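Local atomic coordinates of DUF2018 family protein (Campylobacter jejuni subsp. jejuni, PDB entry 4NPX), a protein that is of unknown function, a small all-helical member of the DUF2018 family whose two copies pair into a dimer. Residues E57-E62 and A108-H113; K38-K43 and R98-Y103. All blocks are in the same frame, centred on the assembly; numbering follows the deposited sequence.

Interaction 1: E57-E62 and A108-H113; sequences EKVFEE and AKILGH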
loop_
_atom_site.group_PDB
_atom_site.type_symbol
_atom_site.label_atom_id
_atom_site.label_comp_id
_atom_site.label_asym_id
_atom_site.label_seq_id
_atom_site.Cartn_x
_atom_site.Cartn_y
_atom_site.Cartn_z
ATOM N N GLU A 57 -3.697 -8.493 -8.163
ATOM C CA GLU A 57 -2.483 -8.021 -8.730
ATOM C C GLU A 57 -2.676 -6.654 -9.330
ATOM O O GLU A 57 -1.849 -5.845 -9.172
ATOM C CB GLU A 57 -1.964 -8.962 -9.796
ATOM C CG GLU A 57 -1.370 -10.257 -9.257
ATOM C CD GLU A 57 -0.912 -11.233 -10.370
ATOM O OE1 GLU A 57 -1.285 -11.123 -11.608
ATOM O OE2 GLU A 57 -0.178 -12.176 -9.991
ATOM N N LYS A 58 -3.772 -6.382 -9.993
ATOM C CA LYS A 58 -3.940 -5.098 -10.657
ATOM C C LYS A 58 -3.982 -3.984 -9.606
ATOM O O LYS A 58 -3.308 -2.960 -9.744
ATOM C CB LYS A 58 -5.255 -5.077 -11.447
ATOM C CG LYS A 58 -5.437 -3.870 -12.349
ATOM N N VAL A 59 -4.760 -4.204 -8.555
ATOM C CA VAL A 59 -4.923 -3.197 -7.513
ATOM C C VAL A 59 -3.638 -2.963 -6.725
ATOM O O VAL A 59 -3.259 -1.787 -6.519
ATOM C CB VAL A 59 -6.136 -3.544 -6.610
ATOM C CG1 VAL A 59 -6.262 -2.588 -5.485
ATOM C CG2 VAL A 59 -7.417 -3.603 -7.461
ATOM N N PHE A 60 -2.936 -4.033 -6.304
ATOM C CA PHE A 60 -1.691 -3.879 -5.619
ATOM C C PHE A 60 -0.548 -3.293 -6.442
ATOM O O PHE A 60 0.219 -2.468 -5.936
ATOM C CB PHE A 60 -1.301 -5.133 -4.784
ATOM C CG PHE A 60 -2.174 -5.251 -3.538
ATOM C CD1 PHE A 60 -2.054 -4.315 -2.513
ATOM C CD2 PHE A 60 -3.115 -6.203 -3.418
ATOM C CE1 PHE A 60 -2.878 -4.355 -1.413
ATOM C CE2 PHE A 60 -3.897 -6.308 -2.261
ATOM C CZ PHE A 60 -3.813 -5.365 -1.287
ATOM N N GLU A 61 -0.435 -3.672 -7.694
ATOM C CA GLU A 61 0.547 -3.074 -8.560
ATOM C C GLU A 61 0.424 -1.575 -8.590
ATOM O O GLU A 61 1.405 -0.911 -8.519
ATOM C CB GLU A 61 0.433 -3.596 -9.986
ATOM C CG GLU A 61 0.813 -5.039 -10.172
ATOM C CD GLU A 61 0.318 -5.606 -11.489
ATOM O OE1 GLU A 61 -0.254 -4.877 -12.272
ATOM O OE2 GLU A 61 0.501 -6.774 -11.743
ATOM N N GLU A 62 -0.774 -1.047 -8.724
ATOM C CA GLU A 62 -0.929 0.388 -8.872
ATOM C C GLU A 62 -0.738 1.103 -7.558
ATOM O O GLU A 62 -0.181 2.166 -7.510
ATOM C CB GLU A 62 -2.212 0.776 -9.599
ATOM C CG GLU A 62 -2.088 2.005 -10.527
ATOM C CD GLU A 62 -1.070 1.895 -11.699
ATOM O OE1 GLU A 62 -0.889 0.809 -12.286
ATOM O OE2 GLU A 62 -0.430 2.903 -12.055
ATOM N N ALA A 108 -13.489 -1.687 -2.845
ATOM C CA ALA A 108 -14.409 -1.397 -3.962
ATOM C C ALA A 108 -13.703 -1.643 -5.276
ATOM O O ALA A 108 -14.248 -2.252 -6.176
ATOM C CB ALA A 108 -14.924 0.013 -3.887
ATOM N N LYS A 109 -12.437 -1.289 -5.375
ATOM C CA LYS A 109 -11.674 -1.583 -6.592
ATOM C C LYS A 109 -11.484 -3.073 -6.821
ATOM O O LYS A 109 -11.548 -3.551 -7.941
ATOM C CB LYS A 109 -10.293 -0.927 -6.531
ATOM C CG LYS A 109 -10.324 0.473 -7.058
ATOM C CD LYS A 109 -9.101 1.238 -6.677
ATOM C CE LYS A 109 -9.134 2.527 -7.448
ATOM N NZ LYS A 109 -8.076 3.425 -6.919
ATOM N N ILE A 110 -11.239 -3.805 -5.745
ATOM C CA ILE A 110 -10.999 -5.236 -5.848
ATOM C C ILE A 110 -12.324 -5.943 -6.178
ATOM O O ILE A 110 -12.414 -6.715 -7.142
ATOM C CB ILE A 110 -10.337 -5.775 -4.546
ATOM C CG1 ILE A 110 -8.878 -5.240 -4.383
ATOM C CG2 ILE A 110 -10.296 -7.319 -4.476
ATOM C CD1 ILE A 110 -8.353 -5.592 -2.972
ATOM N N LEU A 111 -13.326 -5.732 -5.365
ATOM C CA LEU A 111 -14.636 -6.357 -5.671
ATOM C C LEU A 111 -15.186 -6.011 -7.068
ATOM O O LEU A 111 -15.937 -6.793 -7.630
ATOM C CB LEU A 111 -15.642 -5.954 -4.628
ATOM C CG LEU A 111 -15.524 -6.604 -3.285
ATOM C CD1 LEU A 111 -16.565 -5.977 -2.361
ATOM C CD2 LEU A 111 -15.740 -8.098 -3.385
ATOM N N GLY A 112 -14.819 -4.842 -7.619
ATOM C CA GLY A 112 -15.251 -4.430 -8.967
ATOM C C GLY A 112 -14.278 -4.818 -10.084
ATOM O O GLY A 112 -14.567 -4.580 -11.260
ATOM N N HIS A 113 -13.156 -5.440 -9.706
ATOM C CA HIS A 113 -12.048 -5.869 -10.593
ATOM C C HIS A 113 -11.200 -4.726 -11.226
ATOM O O HIS A 113 -10.287 -4.987 -12.035
ATOM C CB HIS A 113 -12.582 -6.856 -11.613
ATOM C CG HIS A 113 -13.137 -8.079 -10.978
ATOM N ND1 HIS A 113 -12.500 -9.297 -11.034
ATOM C CD2 HIS A 113 -14.211 -8.250 -10.172
ATOM C CE1 HIS A 113 -13.194 -10.183 -10.342
ATOM N NE2 HIS A 113 -14.242 -9.574 -9.813
#
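V59 lays both of its methyl groups against I110, joining helix 53-76 to the last turn of helix 92-111 in an all-helical subunit of the DUF2018 family. The two side chains cross at about a right angle, and nearly all of the meeting is done by one atom of the isoleucine: I110 CG1 lies 3.8 Å from V59 CG2 and 3.9 Å from V59 CG1, so it rests over the side of the valine's branch, about equally far from CB and both methyls. The first torsion of I110 (chi1 -69°) sets CG1 beside its backbone N and brings the longer branch nearer to V59 than the start of the side chain would suggest. V59 CG2 also reaches the base of K109, whose extended chain then leads off to a salt bridge with E105. Both V59 and I110 are buried, and I47 and I48 of helix 40-49, with L56, close around I110, a plain case of branched aliphatic side chains filling the junction of three helices. F60, next in sequence, packs on I48, and its ring meets that of F60 of the second subunit. Beyond the contact helix 92-111 ends in a Schellman motif, with H113 at positive phi (69°) and its N bonded to I110 O at 3.0 Å.

Interaction 2: K38-K43 and R98-Y103; sequences KTPKEK and RQNDIY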
loop_
_atom_site.group_PDB
_atom_site.type_symbol
_atom_site.label_atom_id
_atom_site.label_comp_id
_atom_site.label_asym_id
_atom_site.label_seq_id
_atom_site.Cartn_x
_atom_site.Cartn_y
_atom_site.Cartn_z
ATOM N N LYS A 38 -19.200 -5.699 10.829
ATOM C CA LYS A 38 -17.814 -5.519 10.453
ATOM C C LYS A 38 -17.387 -4.085 10.246
ATOM O O LYS A 38 -18.119 -3.228 9.734
ATOM C CB LYS A 38 -17.501 -6.343 9.205
ATOM C CG LYS A 38 -17.374 -7.793 9.550
ATOM C CD LYS A 38 -17.448 -8.728 8.373
ATOM C CE LYS A 38 -17.612 -10.113 8.986
ATOM N NZ LYS A 38 -17.628 -11.259 8.035
ATOM N N THR A 39 -16.137 -3.856 10.619
ATOM C CA THR A 39 -15.515 -2.584 10.452
ATOM C C THR A 39 -15.032 -2.562 9.015
ATOM O O THR A 39 -14.980 -3.619 8.349
ATOM C CB THR A 39 -14.347 -2.450 11.446
ATOM O OG1 THR A 39 -13.449 -3.540 11.301
ATOM C CG2 THR A 39 -14.864 -2.530 12.861
ATOM N N PRO A 40 -14.763 -1.364 8.507
ATOM C CA PRO A 40 -14.166 -1.224 7.219
ATOM C C PRO A 40 -12.895 -2.022 7.153
ATOM O O PRO A 40 -12.676 -2.641 6.152
ATOM C CB PRO A 40 -13.823 0.264 7.141
ATOM C CG PRO A 40 -14.920 0.908 7.936
ATOM C CD PRO A 40 -15.355 -0.075 8.965
ATOM N N LYS A 41 -12.111 -2.074 8.219
ATOM C CA LYS A 41 -10.896 -2.843 8.184
ATOM C C LYS A 41 -11.165 -4.303 7.962
ATOM O O LYS A 41 -10.544 -4.920 7.101
ATOM C CB LYS A 41 -10.134 -2.643 9.477
ATOM C CG LYS A 41 -8.780 -3.335 9.489
ATOM C CD LYS A 41 -7.942 -2.866 10.686
ATOM C CE LYS A 41 -8.670 -2.964 12.002
ATOM N NZ LYS A 41 -7.750 -2.443 13.060
ATOM N N GLU A 42 -12.047 -4.854 8.792
ATOM C CA GLU A 42 -12.459 -6.284 8.697
ATOM C C GLU A 42 -13.028 -6.588 7.298
ATOM O O GLU A 42 -12.640 -7.549 6.699
ATOM C CB GLU A 42 -13.480 -6.634 9.775
ATOM C CG GLU A 42 -12.908 -6.577 11.186
ATOM C CD GLU A 42 -13.968 -6.544 12.284
ATOM O OE1 GLU A 42 -15.185 -6.409 11.999
ATOM O OE2 GLU A 42 -13.559 -6.632 13.455
ATOM N N LYS A 43 -13.851 -5.718 6.740
ATOM C CA LYS A 43 -14.362 -5.992 5.420
ATOM C C LYS A 43 -13.235 -5.975 4.337
ATOM O O LYS A 43 -13.194 -6.830 3.437
ATOM C CB LYS A 43 -15.451 -5.010 5.099
ATOM C CG LYS A 43 -16.308 -5.377 3.893
ATOM C CD LYS A 43 -17.366 -4.292 3.714
ATOM C CE LYS A 43 -18.301 -4.544 2.550
ATOM N NZ LYS A 43 -17.546 -4.624 1.289
ATOM N N ARG A 98 -8.215 8.497 7.458
ATOM C CA ARG A 98 -7.816 8.160 6.107
ATOM C C ARG A 98 -7.637 6.634 5.934
ATOM O O ARG A 98 -7.797 6.087 4.809
ATOM C CB ARG A 98 -6.551 8.890 5.773
ATOM C CG ARG A 98 -6.682 10.377 5.504
ATOM C CD ARG A 98 -7.597 10.739 4.350
ATOM N NE ARG A 98 -7.329 10.028 3.103
ATOM C CZ ARG A 98 -8.130 10.063 2.050
ATOM N NH1 ARG A 98 -9.206 10.899 2.025
ATOM N NH2 ARG A 98 -7.807 9.342 0.980
ATOM N N GLN A 99 -7.294 5.912 7.010
ATOM C CA GLN A 99 -7.059 4.492 6.839
ATOM C C GLN A 99 -8.422 3.882 6.415
ATOM O O GLN A 99 -8.451 2.983 5.582
ATOM C CB GLN A 99 -6.497 3.808 8.047
ATOM C CG GLN A 99 -5.024 3.992 8.294
ATOM C CD GLN A 99 -4.596 3.520 9.619
ATOM O OE1 GLN A 99 -5.283 3.710 10.632
ATOM N NE2 GLN A 99 -3.416 2.937 9.669
ATOM N N ASN A 100 -9.495 4.277 7.080
ATOM C CA ASN A 100 -10.834 3.790 6.705
ATOM C C ASN A 100 -11.215 4.101 5.290
ATOM O O ASN A 100 -11.782 3.244 4.618
ATOM C CB ASN A 100 -11.882 4.267 7.647
ATOM C CG ASN A 100 -11.681 3.653 9.041
ATOM O OD1 ASN A 100 -11.326 2.439 9.201
ATOM N ND2 ASN A 100 -11.811 4.478 10.043
ATOM N N ASP A 101 -10.885 5.287 4.812
ATOM C CA ASP A 101 -11.195 5.642 3.460
ATOM C C ASP A 101 -10.431 4.734 2.482
ATOM O O ASP A 101 -10.993 4.346 1.452
ATOM C CB ASP A 101 -10.758 7.072 3.192
ATOM C CG ASP A 101 -11.462 8.112 4.041
ATOM O OD1 ASP A 101 -12.610 7.926 4.418
ATOM O OD2 ASP A 101 -10.886 9.211 4.202
ATOM N N ILE A 102 -9.187 4.382 2.802
ATOM C CA ILE A 102 -8.344 3.521 2.000
ATOM C C ILE A 102 -8.905 2.080 1.992
ATOM O O ILE A 102 -9.017 1.468 0.922
ATOM C CB ILE A 102 -6.905 3.571 2.413
ATOM C CG1 ILE A 102 -6.254 4.920 1.994
ATOM C CG2 ILE A 102 -6.123 2.464 1.710
ATOM C CD1 ILE A 102 -4.827 4.902 2.499
ATOM N N TYR A 103 -9.300 1.573 3.145
ATOM C CA TYR A 103 -9.967 0.269 3.214
ATOM C C TYR A 103 -11.161 0.250 2.249
ATOM O O TYR A 103 -11.310 -0.689 1.472
ATOM C CB TYR A 103 -10.443 -0.102 4.637
ATOM C CG TYR A 103 -9.328 -0.177 5.659
ATOM C CD1 TYR A 103 -8.129 -0.830 5.387
ATOM C CD2 TYR A 103 -9.510 0.305 6.920
ATOM C CE1 TYR A 103 -7.084 -0.854 6.307
ATOM C CE2 TYR A 103 -8.467 0.264 7.868
ATOM C CZ TYR A 103 -7.251 -0.330 7.551
ATOM O OH TYR A 103 -6.208 -0.398 8.523
HETATM O O HOH W 1 -12.048 -0.009 10.370
#
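K41 lies alongside Y103, the two side chains pointing the same way, and the first turn of helix 40-49 rests by this means on helix 92-111. K41 CA stands over one face of the ring, 4.0 Å from its centroid and 22° off the normal, a CH-pi contact. With CG anti to the backbone N (chi1 -176°), the lysine chain follows the ring outward: CB passes CE2 of Y103 and CD comes within 3.7 Å of Y103 OH. The opposite face carries the backbone O of Q99, while P40 packs its CB 4.2 Å from Y103 CB. A water bridges the two helices, accepting from K41 N at 3.0 Å and donating to N100 OD1 at 2.8 Å. Farther out, T39 and E42 form a capping box, with E42 N bonded to T39 OG1 at 3.2 Å and T39 N to E42 OE1 at 3.1 Å, which caps the turn bearing P40 and K41 and probably helps to position it. Beyond the chain, K41 NZ makes a salt bridge with E61 of the second subunit, and I68 of that subunit packs on Q99 and I102. Helix 40-49 thus begins against helix 92-111 where both border the partner subunit.

Overall arrangement
Helix 92-111 serves both contacts: its C-terminal end meets helix 53-76 in interaction 1, and an earlier part meets the start of helix 40-49 in interaction 2. The centres are about 15 Å apart, and the segments alternate along the chain. Although the buried areas are nearly equal, the chemistry differs: interaction 1 is a buried aliphatic contact, whereas interaction 2 is only partly buried and combines an aromatic face with a bridging water. L111 and K43 touch between them. The second subunit reaches both, since E61 of each chain's 57-62 segment pairs with K41 of the other chain's 38-43 segment, so that a salt bridge joins a segment of one contact to a segment of the other across the dimer.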